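Side-chain contacts in tyrosine specific protein phosphatase, putative (Trypanosoma brucei, PDB 3M4U), which dephosphorylates phosphotyrosine in proteins, the nucleolar protein NOPP44/46 among them, and acts as a switch in the trypanosome life cycle: residues Q22-Q27 / V282-V287; A242-L247 / Y260-A265; R134-E139 / V189-Y194; S163-A168 / I172-L177. All coordinates share one frame; numbering follows the deposited sequence.

Contact 1 of 4, residues Q22-Q27 / V282-V287; sequences QREFVQ and VIYMTV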
# COMPACT_ATOMS: atom_id res chain seq x y z
N GLN A 22 -20.87 4.31 -7.62
CA GLN A 22 -21.38 4.61 -6.29
C GLN A 22 -22.13 3.42 -5.68
O GLN A 22 -21.80 3.00 -4.55
CB GLN A 22 -22.22 5.89 -6.30
CG GLN A 22 -23.63 5.76 -5.77
CD GLN A 22 -24.57 6.72 -6.49
OE1 GLN A 22 -24.15 7.81 -6.91
NE2 GLN A 22 -25.83 6.31 -6.67
N ARG A 23 -23.08 2.84 -6.40
CA ARG A 23 -23.81 1.72 -5.80
C ARG A 23 -22.95 0.46 -5.70
O ARG A 23 -23.17 -0.37 -4.82
CB ARG A 23 -25.18 1.46 -6.46
CG ARG A 23 -25.14 0.93 -7.88
CD ARG A 23 -26.56 0.82 -8.46
NE ARG A 23 -26.52 0.69 -9.91
CZ ARG A 23 -26.56 1.73 -10.74
NH1 ARG A 23 -26.67 2.95 -10.23
NH2 ARG A 23 -26.49 1.55 -12.05
N GLU A 24 -21.97 0.33 -6.58
CA GLU A 24 -21.00 -0.75 -6.43
C GLU A 24 -20.24 -0.58 -5.11
O GLU A 24 -20.05 -1.55 -4.37
CB GLU A 24 -20.00 -0.77 -7.59
CG GLU A 24 -20.52 -1.43 -8.86
CD GLU A 24 -19.41 -1.68 -9.86
OE1 GLU A 24 -18.37 -1.00 -9.76
OE2 GLU A 24 -19.58 -2.55 -10.75
N PHE A 25 -19.81 0.65 -4.83
CA PHE A 25 -18.98 0.89 -3.66
C PHE A 25 -19.75 0.69 -2.35
O PHE A 25 -19.25 0.06 -1.42
CB PHE A 25 -18.34 2.29 -3.71
CG PHE A 25 -17.22 2.46 -2.73
CD1 PHE A 25 -16.07 1.69 -2.83
CD2 PHE A 25 -17.32 3.38 -1.69
CE1 PHE A 25 -15.03 1.83 -1.91
CE2 PHE A 25 -16.29 3.53 -0.76
CZ PHE A 25 -15.14 2.76 -0.87
N VAL A 26 -20.97 1.23 -2.30
CA VAL A 26 -21.86 0.98 -1.17
C VAL A 26 -21.94 -0.52 -0.87
O VAL A 26 -21.82 -0.95 0.29
CB VAL A 26 -23.29 1.53 -1.44
CG1 VAL A 26 -24.27 1.08 -0.36
CG2 VAL A 26 -23.27 3.06 -1.57
N GLN A 27 -22.14 -1.32 -1.91
CA GLN A 27 -22.20 -2.77 -1.74
C GLN A 27 -20.87 -3.32 -1.20
O GLN A 27 -20.86 -4.16 -0.28
CB GLN A 27 -22.58 -3.47 -3.05
CG GLN A 27 -22.58 -5.00 -2.99
CD GLN A 27 -23.18 -5.67 -4.24
OE1 GLN A 27 -22.60 -6.59 -4.81
NE2 GLN A 27 -24.36 -5.20 -4.67
N VAL A 282 -10.56 5.83 -9.15
CA VAL A 282 -9.21 5.81 -9.70
C VAL A 282 -8.89 4.46 -10.38
O VAL A 282 -8.37 4.42 -11.50
CB VAL A 282 -8.16 6.14 -8.60
CG1 VAL A 282 -6.75 5.69 -8.99
CG2 VAL A 282 -8.20 7.62 -8.30
N ILE A 283 -9.24 3.37 -9.71
CA ILE A 283 -9.00 2.03 -10.27
C ILE A 283 -9.72 1.83 -11.60
O ILE A 283 -9.14 1.32 -12.56
CB ILE A 283 -9.38 0.91 -9.27
CG1 ILE A 283 -8.73 1.18 -7.91
CG2 ILE A 283 -8.92 -0.45 -9.77
CD1 ILE A 283 -9.16 0.21 -6.85
N TYR A 284 -10.99 2.24 -11.67
CA TYR A 284 -11.75 2.15 -12.91
C TYR A 284 -11.13 3.01 -13.98
O TYR A 284 -11.05 2.62 -15.14
CB TYR A 284 -13.21 2.60 -12.71
CG TYR A 284 -14.17 1.47 -12.46
CD1 TYR A 284 -14.44 0.53 -13.44
CD2 TYR A 284 -14.82 1.35 -11.23
CE1 TYR A 284 -15.34 -0.53 -13.20
CE2 TYR A 284 -15.72 0.32 -10.99
CZ TYR A 284 -15.98 -0.61 -11.98
OH TYR A 284 -16.87 -1.64 -11.75
N MET A 285 -10.67 4.19 -13.57
CA MET A 285 -10.13 5.15 -14.51
C MET A 285 -8.79 4.69 -15.04
O MET A 285 -8.36 5.12 -16.10
CB MET A 285 -9.99 6.51 -13.85
CG MET A 285 -11.29 7.22 -13.55
SD MET A 285 -10.89 8.80 -12.78
CE MET A 285 -12.53 9.42 -12.37
N THR A 286 -8.11 3.84 -14.28
CA THR A 286 -6.83 3.32 -14.71
C THR A 286 -7.11 2.31 -15.80
O THR A 286 -6.45 2.30 -16.83
CB THR A 286 -6.09 2.62 -13.55
OG1 THR A 286 -5.91 3.54 -12.48
CG2 THR A 286 -4.72 2.12 -14.01
N VAL A 287 -8.11 1.47 -15.55
CA VAL A 287 -8.61 0.50 -16.53
C VAL A 287 -9.12 1.14 -17.83
O VAL A 287 -8.65 0.80 -18.92
CB VAL A 287 -9.75 -0.33 -15.94
CG1 VAL A 287 -10.38 -1.23 -17.02
CG2 VAL A 287 -9.25 -1.13 -14.75
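Glu-24 and Tyr-284 make this contact between two helices, each reaching out to meet the other in the space between them. The helices stand well apart, 11.7 Å between the CA atoms of Glu-24 and Tyr-284, so only long side chains can bridge the gap. Glu-24 manages it with CG anti to its own carbonyl carbon (chi1 -80°) and an extended chain beyond, which carries the carboxylate out to the phenol. The phenol OH donates a hydrogen bond to OE1, and at 2.6 Å between Tyr-284 OH and Glu-24 OE1 it is a short one. OE1 receives it on its syn lone pair, the side facing the other oxygen, and Glu-24 OE2 is therefore also near, 3.0 Å from Tyr-284 OH. Carboxylate and ring are turned only 27° apart, and OE1 comes in at the ring edge, close to its plane.

The carboxylate has further partners: OE1 also takes a hydrogen bond from Tyr-280, and OE2 forms a salt bridge with Arg-20 one turn back on its own helix. So many donors would probably keep Glu-24 ionised. Tyr-280 also sets its ring edge-to-face with Tyr-284, while Phe-7 and Met-9 pack on the Tyr-284 side chain, so the phenol is steadied along its length as well as at the hydroxyl. The helices are joined by a side-chain hydrogen bond rather than by close packing: it ties the N-terminal helix 14-31 to helix 277-290, one of the C-terminal helices of the protein tyrosine phosphatase fold.

Contact 2 of 4, residues A242-L247 / Y260-A265; sequences AYAALL and YSIVAA
The flat group that Ile-262 meets here is a peptide, the one joining Ala-244 to Ala-245, and no aromatic ring takes part. Over one face of that peptide sits the CD1 methyl of Ile-262, almost directly above the amide nitrogen, 3.5 Å from Ala-245 N and 3.8 Å from Ala-244 C. The two alanine methyls flank the spot: Ala-244 CB and Ala-245 CB each lie 3.8 Å from Ile-262 CD1. The methyl is thus seated in a shallow saddle formed by a peptide plane and its two small side chains.

The shape of the isoleucine explains the fit. Its CG1 arm leaves beside the backbone N (chi1 -75°) and runs on extended (chi2 171°), which pushes CD1 out to the other helix, while the second branch drops CG2 against Ala-244, 3.9 Å from its CB. With only alanine methyls on the 242-247 side, the helices come close, 7.2 Å between the CA atoms of Ala-244 and Ile-262.

Around this point the helical part of the fold closes in. Ala-245 also touches Val-287 of helix 277-290, and Val-263 packs on Leu-28 of the N-terminal helix. Helix 234-250 itself starts at the phosphate-binding signature loop of tyrosine phosphatases, which follows strand 225-228.

No charge and no hydrogen bond crosses between the segments. Their hold on each other is therefore dispersion and the burial of apolar surface, carbon against carbon and against a backbone amide, and it depends on closeness of fit rather than on directed bonds.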
# COMPACT_ATOMS: atom_id res chain seq x y z
N ALA A 242 -5.27 -1.15 -8.66
CA ALA A 242 -4.94 -0.70 -10.00
C ALA A 242 -3.92 -1.63 -10.68
O ALA A 242 -4.09 -1.99 -11.85
CB ALA A 242 -4.43 0.74 -9.99
N TYR A 243 -2.87 -2.02 -9.96
CA TYR A 243 -1.90 -2.97 -10.51
C TYR A 243 -2.58 -4.24 -10.99
O TYR A 243 -2.31 -4.72 -12.09
CB TYR A 243 -0.84 -3.31 -9.47
CG TYR A 243 0.02 -4.52 -9.81
CD1 TYR A 243 1.18 -4.38 -10.57
CD2 TYR A 243 -0.32 -5.79 -9.36
CE1 TYR A 243 1.98 -5.48 -10.89
CE2 TYR A 243 0.46 -6.89 -9.67
CZ TYR A 243 1.61 -6.73 -10.43
OH TYR A 243 2.38 -7.83 -10.74
N ALA A 244 -3.45 -4.80 -10.15
CA ALA A 244 -4.16 -6.03 -10.47
C ALA A 244 -5.02 -5.93 -11.73
O ALA A 244 -4.98 -6.80 -12.61
CB ALA A 244 -5.01 -6.49 -9.28
N ALA A 245 -5.81 -4.86 -11.82
CA ALA A 245 -6.69 -4.71 -12.97
C ALA A 245 -5.90 -4.53 -14.26
O ALA A 245 -6.28 -5.07 -15.29
CB ALA A 245 -7.66 -3.57 -12.75
N LEU A 246 -4.79 -3.79 -14.22
CA LEU A 246 -3.95 -3.64 -15.40
C LEU A 246 -3.45 -5.00 -15.85
O LEU A 246 -3.40 -5.32 -17.04
CB LEU A 246 -2.74 -2.77 -15.11
CG LEU A 246 -2.98 -1.27 -15.03
CD1 LEU A 246 -1.65 -0.53 -15.20
CD2 LEU A 246 -3.96 -0.87 -16.12
N LEU A 247 -3.05 -5.80 -14.86
CA LEU A 247 -2.55 -7.13 -15.12
C LEU A 247 -3.61 -7.94 -15.88
O LEU A 247 -3.31 -8.52 -16.92
CB LEU A 247 -2.17 -7.78 -13.79
CG LEU A 247 -1.45 -9.13 -13.73
CD1 LEU A 247 -2.46 -10.25 -13.95
CD2 LEU A 247 -0.31 -9.19 -14.74
N TYR A 260 -14.60 -4.76 -9.66
CA TYR A 260 -15.40 -5.05 -8.50
C TYR A 260 -14.83 -6.20 -7.66
O TYR A 260 -14.78 -6.13 -6.42
CB TYR A 260 -16.83 -5.40 -8.90
CG TYR A 260 -17.68 -5.59 -7.68
CD1 TYR A 260 -18.44 -4.55 -7.17
CD2 TYR A 260 -17.67 -6.80 -6.99
CE1 TYR A 260 -19.20 -4.71 -6.04
CE2 TYR A 260 -18.43 -6.98 -5.86
CZ TYR A 260 -19.19 -5.93 -5.38
OH TYR A 260 -19.94 -6.10 -4.25
N SER A 261 -14.45 -7.27 -8.33
CA SER A 261 -14.00 -8.47 -7.63
C SER A 261 -12.63 -8.25 -7.01
O SER A 261 -12.38 -8.70 -5.88
CB SER A 261 -13.94 -9.66 -8.59
OG SER A 261 -15.24 -9.97 -9.05
N ILE A 262 -11.76 -7.58 -7.75
CA ILE A 262 -10.43 -7.27 -7.26
C ILE A 262 -10.56 -6.54 -5.94
O ILE A 262 -9.87 -6.86 -4.97
CB ILE A 262 -9.65 -6.42 -8.25
CG1 ILE A 262 -9.19 -7.28 -9.42
CG2 ILE A 262 -8.45 -5.78 -7.56
CD1 ILE A 262 -8.60 -6.47 -10.55
N VAL A 263 -11.46 -5.57 -5.90
CA VAL A 263 -11.61 -4.80 -4.68
C VAL A 263 -12.25 -5.65 -3.57
O VAL A 263 -11.83 -5.60 -2.41
CB VAL A 263 -12.38 -3.50 -4.90
CG1 VAL A 263 -12.66 -2.83 -3.57
CG2 VAL A 263 -11.58 -2.56 -5.77
N ALA A 264 -13.25 -6.46 -3.95
CA ALA A 264 -13.92 -7.37 -3.02
C ALA A 264 -12.94 -8.35 -2.39
O ALA A 264 -13.00 -8.62 -1.19
CB ALA A 264 -15.04 -8.14 -3.73
N ALA A 265 -12.04 -8.88 -3.20
CA ALA A 265 -11.04 -9.82 -2.72
C ALA A 265 -10.08 -9.11 -1.79
O ALA A 265 -9.67 -9.68 -0.78
CB ALA A 265 -10.29 -10.43 -3.89

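Contact 3 of 4, residues R134-E139 / V189-Y194; sequences RYWPEE and VLQVQY
Trp-136 turns one face of its indole to Gln-191, a residue of strand 187-194 in the central sheet of the phosphatase fold. It belongs to the Tyr-Trp-Pro sequence that closes a family motif of tyrosine phosphatases. From CB the side chain swings to a CG lodged between backbone N and carbonyl carbon (chi1 58°), and that places the indole between Arg-134 of its own loop and the strand. Arg-134 CG lies over the centre of one face, 3.4 Å above the plane. Over the opposite face, toward the rim, lies the flat amide group of Gln-191, its plane turned 34° from that of the indole. CE3 also stands over the ring of Tyr-135, whose CE2 touches the indole edge in plane. Farther out, Trp-136 CZ2 is 4.0 Å from Gln-193 OE1, an oxygen that accepts a hydrogen bond from Arg-175, and Arg-175 makes a cation-pi contact with the indole. Tyr-135 OH reaches toward Gln-191 too, and is hydrogen-bonded to His-228 of the signature sequence. Back at the loop, Arg-134 NE gives Trp-136 O a nearly straight hydrogen bond, 2.7 Å long and 172° at the hydrogen.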
# COMPACT_ATOMS: atom_id res chain seq x y z
N ARG A 134 9.35 8.54 10.29
CA ARG A 134 10.50 8.40 9.41
C ARG A 134 11.43 7.26 9.86
O ARG A 134 11.77 7.14 11.04
CB ARG A 134 11.25 9.72 9.34
CG ARG A 134 12.36 9.76 8.35
CD ARG A 134 13.19 11.01 8.55
NE ARG A 134 14.52 10.58 8.98
CZ ARG A 134 15.25 11.18 9.90
NH1 ARG A 134 14.82 12.27 10.51
NH2 ARG A 134 16.43 10.67 10.20
N TYR A 135 11.80 6.40 8.92
CA TYR A 135 12.66 5.25 9.23
C TYR A 135 13.82 5.21 8.26
O TYR A 135 14.42 4.16 8.07
CB TYR A 135 11.88 3.93 9.15
CG TYR A 135 11.06 3.73 7.87
CD1 TYR A 135 11.59 3.10 6.75
CD2 TYR A 135 9.73 4.17 7.81
CE1 TYR A 135 10.85 2.91 5.61
CE2 TYR A 135 8.96 3.99 6.65
CZ TYR A 135 9.53 3.36 5.56
OH TYR A 135 8.78 3.19 4.42
N TRP A 136 14.13 6.33 7.64
CA TRP A 136 15.29 6.39 6.77
C TRP A 136 16.18 7.56 7.19
O TRP A 136 15.69 8.58 7.69
CB TRP A 136 14.85 6.59 5.33
CG TRP A 136 14.03 7.81 5.15
CD1 TRP A 136 14.48 9.06 4.90
CD2 TRP A 136 12.60 7.90 5.22
NE1 TRP A 136 13.42 9.94 4.81
CE2 TRP A 136 12.26 9.25 5.00
CE3 TRP A 136 11.59 6.97 5.45
CZ2 TRP A 136 10.93 9.69 4.99
CZ3 TRP A 136 10.26 7.41 5.45
CH2 TRP A 136 9.95 8.76 5.22
N PRO A 137 17.49 7.41 6.99
CA PRO A 137 18.34 8.58 7.27
C PRO A 137 17.97 9.78 6.38
O PRO A 137 17.63 9.61 5.21
CB PRO A 137 19.75 8.07 6.96
CG PRO A 137 19.65 6.56 7.01
CD PRO A 137 18.26 6.24 6.54
N GLU A 138 18.03 10.98 6.95
CA GLU A 138 17.81 12.21 6.17
C GLU A 138 19.13 12.96 6.04
O GLU A 138 20.16 12.49 6.50
CB GLU A 138 16.76 13.09 6.84
N GLU A 139 19.10 14.12 5.40
CA GLU A 139 20.29 14.97 5.36
C GLU A 139 20.46 15.54 6.76
O GLU A 139 19.51 16.09 7.32
CB GLU A 139 20.09 16.08 4.37
N VAL A 189 17.23 -2.79 0.64
CA VAL A 189 15.83 -2.68 0.29
C VAL A 189 15.63 -1.29 -0.26
O VAL A 189 16.19 -0.33 0.25
CB VAL A 189 14.89 -2.97 1.52
CG1 VAL A 189 15.28 -2.13 2.71
CG2 VAL A 189 13.41 -2.77 1.14
N LEU A 190 14.85 -1.20 -1.34
CA LEU A 190 14.57 0.08 -1.97
C LEU A 190 13.20 0.59 -1.54
O LEU A 190 12.18 -0.06 -1.81
CB LEU A 190 14.61 -0.08 -3.49
CG LEU A 190 14.10 1.15 -4.24
CD1 LEU A 190 15.08 2.31 -4.09
CD2 LEU A 190 13.86 0.84 -5.70
N GLN A 191 13.14 1.74 -0.87
CA GLN A 191 11.84 2.33 -0.65
C GLN A 191 11.55 3.40 -1.70
O GLN A 191 12.43 4.16 -2.09
CB GLN A 191 11.64 2.90 0.77
CG GLN A 191 12.10 4.33 0.91
CD GLN A 191 11.15 5.25 1.67
OE1 GLN A 191 10.10 4.85 2.19
NE2 GLN A 191 11.52 6.52 1.73
N VAL A 192 10.31 3.43 -2.14
CA VAL A 192 9.84 4.47 -3.02
C VAL A 192 8.68 5.21 -2.33
O VAL A 192 7.66 4.61 -2.00
CB VAL A 192 9.40 3.87 -4.39
CG1 VAL A 192 8.79 4.92 -5.30
CG2 VAL A 192 10.59 3.20 -5.06
N GLN A 193 8.86 6.52 -2.10
CA GLN A 193 7.84 7.31 -1.44
C GLN A 193 7.20 8.30 -2.38
O GLN A 193 7.90 9.09 -3.06
CB GLN A 193 8.41 8.06 -0.23
CG GLN A 193 7.36 8.76 0.62
CD GLN A 193 7.95 9.84 1.51
OE1 GLN A 193 9.16 10.11 1.46
NE2 GLN A 193 7.10 10.48 2.33
N TYR A 194 5.87 8.26 -2.44
CA TYR A 194 5.11 9.20 -3.23
C TYR A 194 4.38 10.13 -2.30
O TYR A 194 3.62 9.67 -1.42
CB TYR A 194 4.10 8.46 -4.11
CG TYR A 194 3.17 9.37 -4.88
CD1 TYR A 194 3.64 10.53 -5.51
CD2 TYR A 194 1.82 9.07 -5.01
CE1 TYR A 194 2.79 11.37 -6.21
CE2 TYR A 194 0.95 9.89 -5.72
CZ TYR A 194 1.44 11.04 -6.32
OH TYR A 194 0.57 11.85 -7.03

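Contact 4 of 4, residues S163-A168 / I172-L177; sequences SYEVDA and IVRRPL
Arg-175 lies across the face of Tyr-164. Its aliphatic stem rests on the flat phenol, with CG over the middle, 3.6 Å from the ring centroid and 11° off the normal, a clear CH-pi contact. The guanidinium, turned 83° from the ring, then meets Tyr-164 CE1 with its edge, while Val-173 CG1 presses on one of its faces. Pro-176 rests its ring atoms CG and CD on the backbone oxygen of Ser-163, with CD 3.3 Å from that O, and Leu-177 CD2 fits beside the hydroxyl end of the phenol, 3.6 Å from Tyr-164 OH.

Beyond this, the backbones join in antiparallel register. Glu-165 and Arg-174 form a hydrogen-bonded pair, as do Asp-167 and Ile-172; between them the non-hydrogen-bonded pair Val-166 and Val-173 presents its methyls on the other face. Glu-165 OE2 lies alongside Arg-174 CD at 3.8 Å, yet stays 4.6 Å from Arg-174 NE, so no salt bridge forms, though the opposite charges probably attract. A water in the guanidinium plane links the next step, accepting from Arg-174 NH1 at 2.6 Å and donating to Asp-167 OD1 at 3.2 Å. Asp-167 OD2 accepts a hydrogen bond from Leu-170 N in the turn.

Strand 172-180 pairs on its other side with strand 187-194. Arg-174 reaches Glu-211 of helix 206-217 in a salt bridge, Ile-172 packs on Leu-212 of that helix, and from the opposite face Tyr-164 OH bonds to Pro-137 O.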
# COMPACT_ATOMS: atom_id res chain seq x y z
N SER A 163 22.56 5.37 -4.34
CA SER A 163 22.18 6.57 -3.60
C SER A 163 20.72 6.98 -3.85
O SER A 163 20.06 6.43 -4.72
CB SER A 163 23.12 7.73 -3.94
OG SER A 163 22.61 8.48 -5.04
N TYR A 164 20.24 7.96 -3.07
CA TYR A 164 18.90 8.54 -3.25
C TYR A 164 18.75 9.32 -4.55
O TYR A 164 19.71 9.93 -5.03
CB TYR A 164 18.62 9.57 -2.15
CG TYR A 164 18.46 9.06 -0.73
CD1 TYR A 164 17.86 9.87 0.23
CD2 TYR A 164 18.91 7.80 -0.35
CE1 TYR A 164 17.70 9.44 1.54
CE2 TYR A 164 18.76 7.36 0.96
CZ TYR A 164 18.15 8.19 1.90
OH TYR A 164 17.98 7.77 3.21
N GLU A 165 17.53 9.35 -5.09
CA GLU A 165 17.17 10.32 -6.13
C GLU A 165 15.78 10.90 -5.90
O GLU A 165 14.91 10.26 -5.32
CB GLU A 165 17.27 9.73 -7.55
CG GLU A 165 17.31 8.22 -7.63
CD GLU A 165 17.07 7.72 -9.06
OE1 GLU A 165 16.64 8.52 -9.93
OE2 GLU A 165 17.29 6.51 -9.30
N VAL A 166 15.58 12.13 -6.38
CA VAL A 166 14.32 12.84 -6.22
C VAL A 166 13.75 13.23 -7.57
O VAL A 166 14.34 14.04 -8.27
CB VAL A 166 14.51 14.16 -5.43
CG1 VAL A 166 13.24 14.99 -5.47
CG2 VAL A 166 14.92 13.88 -4.00
N ASP A 167 12.60 12.67 -7.93
CA ASP A 167 11.91 13.15 -9.12
C ASP A 167 10.93 14.23 -8.71
O ASP A 167 9.83 13.94 -8.24
CB ASP A 167 11.17 12.03 -9.84
CG ASP A 167 10.63 12.46 -11.20
OD1 ASP A 167 10.63 11.60 -12.11
OD2 ASP A 167 10.20 13.64 -11.34
N ALA A 168 11.35 15.47 -8.88
CA ALA A 168 10.58 16.61 -8.41
C ALA A 168 9.21 16.75 -9.08
O ALA A 168 8.25 17.24 -8.45
CB ALA A 168 11.39 17.90 -8.56
N ILE A 172 8.22 11.81 -6.33
CA ILE A 172 8.62 10.46 -5.97
C ILE A 172 10.10 10.45 -5.57
O ILE A 172 10.96 10.81 -6.37
CB ILE A 172 8.37 9.48 -7.14
CG1 ILE A 172 6.87 9.36 -7.42
CG2 ILE A 172 9.02 8.11 -6.88
CD1 ILE A 172 6.50 8.59 -8.66
N VAL A 173 10.36 10.05 -4.33
CA VAL A 173 11.72 9.83 -3.84
C VAL A 173 12.05 8.34 -3.83
O VAL A 173 11.25 7.52 -3.38
CB VAL A 173 11.88 10.34 -2.39
CG1 VAL A 173 13.37 10.38 -2.02
CG2 VAL A 173 11.23 11.70 -2.23
N ARG A 174 13.24 8.00 -4.32
CA ARG A 174 13.74 6.64 -4.19
C ARG A 174 14.87 6.64 -3.16
O ARG A 174 15.81 7.43 -3.26
CB ARG A 174 14.25 6.10 -5.53
CG ARG A 174 13.20 6.07 -6.65
CD ARG A 174 13.85 5.65 -7.97
NE ARG A 174 12.89 5.08 -8.91
CZ ARG A 174 12.04 5.80 -9.63
NH1 ARG A 174 12.02 7.12 -9.51
NH2 ARG A 174 11.20 5.20 -10.46
N ARG A 175 14.75 5.77 -2.15
CA ARG A 175 15.76 5.66 -1.10
C ARG A 175 16.31 4.25 -0.98
O ARG A 175 15.70 3.38 -0.37
CB ARG A 175 15.21 6.13 0.25
CG ARG A 175 14.85 7.62 0.30
CD ARG A 175 14.35 8.03 1.70
NE ARG A 175 13.90 9.42 1.77
CZ ARG A 175 12.62 9.81 1.69
NH1 ARG A 175 12.30 11.10 1.78
NH2 ARG A 175 11.66 8.91 1.54
N PRO A 176 17.48 4.00 -1.60
CA PRO A 176 18.08 2.69 -1.35
C PRO A 176 18.63 2.67 0.07
O PRO A 176 19.35 3.58 0.46
CB PRO A 176 19.21 2.62 -2.39
CG PRO A 176 18.80 3.64 -3.47
CD PRO A 176 18.13 4.73 -2.70
N LEU A 177 18.27 1.63 0.82
CA LEU A 177 18.60 1.58 2.24
C LEU A 177 19.26 0.27 2.58
O LEU A 177 19.12 -0.72 1.86
CB LEU A 177 17.33 1.71 3.08
CG LEU A 177 16.48 2.95 2.82
CD1 LEU A 177 15.16 2.86 3.56
CD2 LEU A 177 17.22 4.20 3.21
O HOH W 1 10.60 8.53 -11.11

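How the contacts relate
From the N terminus, helix 14-31 opens contact 1, whose loop closes only at 282-287, so the other three contacts are nested inside it. Contact 3 opens at 134-139 and closes at 189-194, enclosing the short hairpin of contact 4. Contact 2 follows in series, and no loops cross. Contacts 3 and 4 touch, their centres about 8 Å apart, on neighbouring strands of one sheet. Contacts 1 and 2, centres about 10 Å apart, share the helical side: Thr-286 packs on Leu-246, and Glu-24 on Tyr-260. The pairs are separate, contacts 1 and 3 having centres about 31 Å apart on opposite sides of the chain's centre.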